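Side-chain contacts in CHAD domain (Ricinus communis, PDB 6QV5), which probably binds inorganic polyphosphate, as its CHAD domain family does, through an all-helical scaffold of four-helix bundles, and carries a zinc ion: residues S27-F30 with P31-G35; L247-A250 with G251-Q255. One frame throughout, in Å; residues are numbered along the deposited sequence.

Interaction 1: residues S27-F30 with P31-G35; sequences SEAF and PAILG
One face of the F30 ring is taken by L34, whose methyl CD1 sits over it in a CH-pi contact, 3.9 Å from the ring centroid and 24° off the ring normal. The methyl is displaced toward the rim, so that CZ and CE1 of F30 lie at 3.6 Å from CD1 of L34. F30 reaches this place because its CG is anti to the backbone N (chi1 173°), which swings the ring to the side of the next turn. F74 meets the same ring edge-to-face. At the base of the side chain, CD of P31 packs 3.5 Å from F30 CB. These are the opening turns of helix 26-42, in the all-helical CHAD fold. P31 sits in the second turn, where its missing N-H cannot bond S27 O; its ring carbon CD lies 3.3 Å from S27 O instead, and the helix kinks. Beyond the proline the i to i+4 bonding holds, with L34 N donating to F30 O in a nearly straight bond (171°) and I33 N reaching A29 O at 2.8 Å. I33 CD1 lies 3.4 Å from A29 O and 4.1 Å from A29 CB, while L34 packs on W159 and M160 of helix 147-163.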
ATOM      1  N   SER A  27     -16.321  10.645 -16.635  1.00 83.79           N
ATOM      2  CA  SER A  27     -16.214   9.633 -17.687  1.00 83.14           C
ATOM      3  C   SER A  27     -14.801   9.596 -18.305  1.00 86.13           C
ATOM      4  O   SER A  27     -14.462   8.634 -18.997  1.00 85.81           O
ATOM      5  CB  SER A  27     -17.262   9.880 -18.771  1.00 86.39           C
ATOM      6  OG  SER A  27     -17.003  11.070 -19.498  1.00 94.92           O
ATOM      7  N   GLU A  28     -13.995  10.647 -18.057  1.00 82.13           N
ATOM      8  CA  GLU A  28     -12.623  10.799 -18.547  1.00 81.68           C
ATOM      9  C   GLU A  28     -11.607  10.493 -17.443  1.00 84.74           C
ATOM     10  O   GLU A  28     -10.569   9.895 -17.727  1.00 84.38           O
ATOM     11  CB  GLU A  28     -12.394  12.220 -19.095  1.00 83.11           C
ATOM     12  CG  GLU A  28     -13.231  12.556 -20.321  1.00 94.41           C
ATOM     13  CD  GLU A  28     -13.192  14.000 -20.790  1.00116.62           C
ATOM     14  OE1 GLU A  28     -13.112  14.913 -19.935  1.00107.87           O
ATOM     15  OE2 GLU A  28     -13.266  14.218 -22.021  1.00112.80           O
ATOM     16  N   ALA A  29     -11.910  10.902 -16.192  1.00 80.37           N
ATOM     17  CA  ALA A  29     -11.053  10.705 -15.020  1.00 79.56           C
ATOM     18  C   ALA A  29     -10.978   9.241 -14.579  1.00 82.11           C
ATOM     19  O   ALA A  29      -9.877   8.741 -14.355  1.00 81.66           O
ATOM     20  CB  ALA A  29     -11.523  11.581 -13.869  1.00 80.24           C
ATOM     21  N   PHE A  30     -12.142   8.564 -14.460  1.00 77.50           N
ATOM     22  CA  PHE A  30     -12.277   7.155 -14.061  1.00 76.67           C
ATOM     23  C   PHE A  30     -11.383   6.200 -14.890  1.00 78.57           C
ATOM     24  O   PHE A  30     -10.606   5.475 -14.265  1.00 78.10           O
ATOM     25  CB  PHE A  30     -13.759   6.734 -14.074  1.00 78.54           C
ATOM     26  CG  PHE A  30     -14.091   5.277 -13.858  1.00 80.13           C
ATOM     27  CD1 PHE A  30     -14.282   4.773 -12.577  1.00 83.22           C
ATOM     28  CD2 PHE A  30     -14.319   4.432 -14.939  1.00 82.18           C
ATOM     29  CE1 PHE A  30     -14.639   3.436 -12.378  1.00 84.04           C
ATOM     30  CE2 PHE A  30     -14.666   3.093 -14.740  1.00 84.98           C
ATOM     31  CZ  PHE A  30     -14.832   2.606 -13.461  1.00 83.09           C
ATOM     32  N   PRO A  31     -11.410   6.185 -16.255  1.00 73.71           N
ATOM     33  CA  PRO A  31     -10.508   5.274 -16.981  1.00 72.89           C
ATOM     34  C   PRO A  31      -9.043   5.716 -16.948  1.00 74.78           C
ATOM     35  O   PRO A  31      -8.161   4.878 -17.129  1.00 74.24           O
ATOM     36  CB  PRO A  31     -11.077   5.266 -18.401  1.00 74.71           C
ATOM     37  CG  PRO A  31     -11.723   6.583 -18.551  1.00 79.31           C
ATOM     38  CD  PRO A  31     -12.247   6.963 -17.196  1.00 74.99           C
ATOM     39  N   ALA A  32      -8.785   7.021 -16.718  1.00 70.02           N
ATOM     40  CA  ALA A  32      -7.431   7.569 -16.629  1.00 69.28           C
ATOM     41  C   ALA A  32      -6.774   7.177 -15.304  1.00 71.67           C
ATOM     42  O   ALA A  32      -5.590   6.842 -15.297  1.00 71.19           O
ATOM     43  CB  ALA A  32      -7.456   9.081 -16.784  1.00 69.97           C
ATOM     44  N   ILE A  33      -7.551   7.199 -14.191  1.00 67.15           N
ATOM     45  CA  ILE A  33      -7.115   6.830 -12.837  1.00 66.35           C
ATOM     46  C   ILE A  33      -6.861   5.318 -12.758  1.00 69.35           C
ATOM     47  O   ILE A  33      -5.777   4.907 -12.335  1.00 68.48           O
ATOM     48  CB  ILE A  33      -8.120   7.343 -11.752  1.00 69.25           C
ATOM     49  CG1 ILE A  33      -8.019   8.875 -11.586  1.00 69.50           C
ATOM     50  CG2 ILE A  33      -7.934   6.630 -10.395  1.00 69.62           C
ATOM     51  CD1 ILE A  33      -9.272   9.561 -11.086  1.00 75.97           C
ATOM     52  N   LEU A  34      -7.855   4.499 -13.172  1.00 65.64           N
ATOM     53  CA  LEU A  34      -7.748   3.037 -13.155  1.00 65.25           C
ATOM     54  C   LEU A  34      -6.719   2.508 -14.149  1.00 67.92           C
ATOM     55  O   LEU A  34      -6.040   1.526 -13.850  1.00 67.39           O
ATOM     56  CB  LEU A  34      -9.110   2.356 -13.357  1.00 65.43           C
ATOM     57  CG  LEU A  34     -10.111   2.427 -12.197  1.00 70.29           C
ATOM     58  CD1 LEU A  34     -11.417   1.804 -12.596  1.00 70.49           C
ATOM     59  CD2 LEU A  34      -9.590   1.711 -10.949  1.00 72.94           C
ATOM     60  N   GLY A  35      -6.601   3.179 -15.298  1.00 63.66           N
ATOM     61  CA  GLY A  35      -5.633   2.851 -16.342  1.00 62.98           C
ATOM     62  C   GLY A  35      -4.207   3.074 -15.876  1.00 65.28           C
ATOM     63  O   GLY A  35      -3.315   2.296 -16.220  1.00 64.85           O
TER

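Interaction 2: residues L247-A250 with G251-Q255; sequences LVVA and GRLLQ
V249 and L253, one helical turn apart, point the same way from helix 224-260, an i to i+4 apolar pair within an all-helical CHAD domain. From the branched CB of V249 the methyl CG1 does the touching. Its chi1 of 164° sets CG1 anti to the backbone N, beside the carbonyl carbon and hence on the side of the following turn, where it comes 3.8 Å from CD1 of L253. The same methyl lies 4.0 Å from NH2 of R252, so one branch of a short, stiff residue serves a leucine and an arginine at once.

R252 can be followed outward. Its CB rests 3.4 Å from V249 O, against the backbone of the preceding turn. CG and the extended CD lead the chain outward, until the bend at chi3 (61°) carries the guanidinium back alongside V249. At the tip, NH2 meets V249 CG1 and makes a weak, long ion pair with D100 of helix 82-108, while NH1 forms a salt bridge with E256. A long, flexible arginine suits this exposed position, because its methylenes can span the distance to an acid one turn on.

L253 and A250 face helix 82-108: the leucine packs on W101 and D100, and the methyl of A250 lies on L104 and T108. The carbonyl oxygen of G251 accepts a hydrogen bond from NE of R272, in helix 265-281. Along the backbone, the bonds from G251 N to L247 O and from R252 N to V248 O are longer, at 3.3 Å each; the next two tighten, L253 N reaching V249 O at 2.8 Å in a bond of 162°, and L254 N donating to A250 O at 2.9 Å.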
ATOM      1  N   LEU A 247       7.593  -3.692  12.552  1.00 69.56           N
ATOM      2  CA  LEU A 247       8.042  -4.360  13.774  1.00 69.50           C
ATOM      3  C   LEU A 247       7.053  -5.455  14.209  1.00 73.19           C
ATOM      4  O   LEU A 247       7.487  -6.562  14.532  1.00 72.46           O
ATOM      5  CB  LEU A 247       8.197  -3.310  14.893  1.00 69.69           C
ATOM      6  CG  LEU A 247       9.589  -2.730  15.208  1.00 74.56           C
ATOM      7  CD1 LEU A 247      10.258  -2.107  13.983  1.00 74.91           C
ATOM      8  CD2 LEU A 247       9.476  -1.664  16.268  1.00 77.12           C
ATOM      9  N   VAL A 248       5.731  -5.155  14.195  1.00 69.98           N
ATOM     10  CA  VAL A 248       4.687  -6.104  14.600  1.00 69.81           C
ATOM     11  C   VAL A 248       4.483  -7.211  13.533  1.00 72.80           C
ATOM     12  O   VAL A 248       4.159  -8.342  13.903  1.00 72.60           O
ATOM     13  CB  VAL A 248       3.362  -5.408  15.042  1.00 73.98           C
ATOM     14  CG1 VAL A 248       2.527  -4.924  13.862  1.00 73.79           C
ATOM     15  CG2 VAL A 248       2.537  -6.304  15.964  1.00 73.92           C
ATOM     16  N   VAL A 249       4.707  -6.897  12.233  1.00 68.48           N
ATOM     17  CA  VAL A 249       4.600  -7.861  11.127  1.00 67.76           C
ATOM     18  C   VAL A 249       5.764  -8.859  11.250  1.00 70.75           C
ATOM     19  O   VAL A 249       5.553 -10.067  11.122  1.00 70.01           O
ATOM     20  CB  VAL A 249       4.517  -7.163   9.732  1.00 71.55           C
ATOM     21  CG1 VAL A 249       4.790  -8.134   8.582  1.00 71.20           C
ATOM     22  CG2 VAL A 249       3.162  -6.483   9.539  1.00 71.35           C
ATOM     23  N   ALA A 250       6.974  -8.343  11.565  1.00 66.98           N
ATOM     24  CA  ALA A 250       8.202  -9.116  11.775  1.00 66.64           C
ATOM     25  C   ALA A 250       8.023 -10.175  12.870  1.00 70.43           C
ATOM     26  O   ALA A 250       8.419 -11.323  12.671  1.00 69.61           O
ATOM     27  CB  ALA A 250       9.346  -8.186  12.134  1.00 67.27           C
ATOM     28  N   GLY A 251       7.400  -9.780  13.985  1.00 67.34           N
ATOM     29  CA  GLY A 251       7.108 -10.655  15.117  1.00 67.41           C
ATOM     30  C   GLY A 251       6.145 -11.771  14.762  1.00 71.62           C
ATOM     31  O   GLY A 251       6.301 -12.898  15.238  1.00 71.42           O
ATOM     32  N   ARG A 252       5.156 -11.461  13.902  1.00 68.39           N
ATOM     33  CA  ARG A 252       4.150 -12.401  13.403  1.00 68.23           C
ATOM     34  C   ARG A 252       4.798 -13.394  12.421  1.00 71.58           C
ATOM     35  O   ARG A 252       4.553 -14.596  12.532  1.00 71.22           O
ATOM     36  CB  ARG A 252       2.990 -11.630  12.738  1.00 69.01           C
ATOM     37  CG  ARG A 252       1.862 -12.510  12.191  1.00 80.04           C
ATOM     38  CD  ARG A 252       0.840 -11.729  11.374  1.00 90.94           C
ATOM     39  NE  ARG A 252       1.422 -11.079  10.194  1.00100.34           N
ATOM     40  CZ  ARG A 252       1.566 -11.656   9.003  1.00115.06           C
ATOM     41  NH1 ARG A 252       1.181 -12.913   8.813  1.00101.45           N
ATOM     42  NH2 ARG A 252       2.102 -10.981   7.994  1.00103.10           N
ATOM     43  N   LEU A 253       5.628 -12.889  11.477  1.00 67.85           N
ATOM     44  CA  LEU A 253       6.328 -13.698  10.472  1.00 67.61           C
ATOM     45  C   LEU A 253       7.347 -14.654  11.088  1.00 72.77           C
ATOM     46  O   LEU A 253       7.437 -15.801  10.649  1.00 72.47           O
ATOM     47  CB  LEU A 253       7.013 -12.822   9.403  1.00 67.39           C
ATOM     48  CG  LEU A 253       6.125 -12.042   8.423  1.00 71.58           C
ATOM     49  CD1 LEU A 253       6.965 -11.130   7.556  1.00 71.50           C
ATOM     50  CD2 LEU A 253       5.305 -12.971   7.534  1.00 73.50           C
ATOM     51  N   LEU A 254       8.112 -14.186  12.097  1.00 70.50           N
ATOM     52  CA  LEU A 254       9.121 -15.002  12.776  1.00 70.83           C
ATOM     53  C   LEU A 254       8.501 -16.094  13.646  1.00 76.55           C
ATOM     54  O   LEU A 254       9.007 -17.216  13.640  1.00 76.28           O
ATOM     55  CB  LEU A 254      10.121 -14.145  13.570  1.00 70.80           C
ATOM     56  CG  LEU A 254      11.123 -13.318  12.752  1.00 75.33           C
ATOM     57  CD1 LEU A 254      11.712 -12.202  13.587  1.00 75.35           C
ATOM     58  CD2 LEU A 254      12.231 -14.186  12.161  1.00 77.74           C
ATOM     59  N   GLN A 255       7.385 -15.788  14.351  1.00 74.63           N
ATOM     60  CA  GLN A 255       6.650 -16.753  15.183  1.00 75.25           C
ATOM     61  C   GLN A 255       6.100 -17.900  14.310  1.00 81.16           C
ATOM     62  O   GLN A 255       6.126 -19.057  14.739  1.00 81.01           O
ATOM     63  CB  GLN A 255       5.537 -16.051  15.996  1.00 76.68           C
ATOM     64  CG  GLN A 255       4.680 -16.956  16.900  1.00 94.51           C
ATOM     65  CD  GLN A 255       5.470 -17.752  17.913  1.00116.24           C
ATOM     66  OE1 GLN A 255       5.974 -17.222  18.909  1.00111.99           O
ATOM     67  NE2 GLN A 255       5.583 -19.053  17.683  1.00109.18           N
TER

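Overall arrangement
Interactions 1 and 2 lie on opposite sides of the chain's centre, their own centres 38 Å apart and their nearest atoms about 25 Å apart, so neither touches the other. Interaction 1 belongs to helix 26-42 and comes first along the chain; interaction 2 belongs to helix 224-260. Each is local to its helix, and the two join different neighbours: residues 27-35 pack on helices 54-73 and 147-163, residues 247-255 on helices 82-108 and 265-281. Both lie away from the zinc ion held by H52 and H138. What they share is an i to i+4 apolar pairing, with an aromatic face in one and aliphatic methyls in the other.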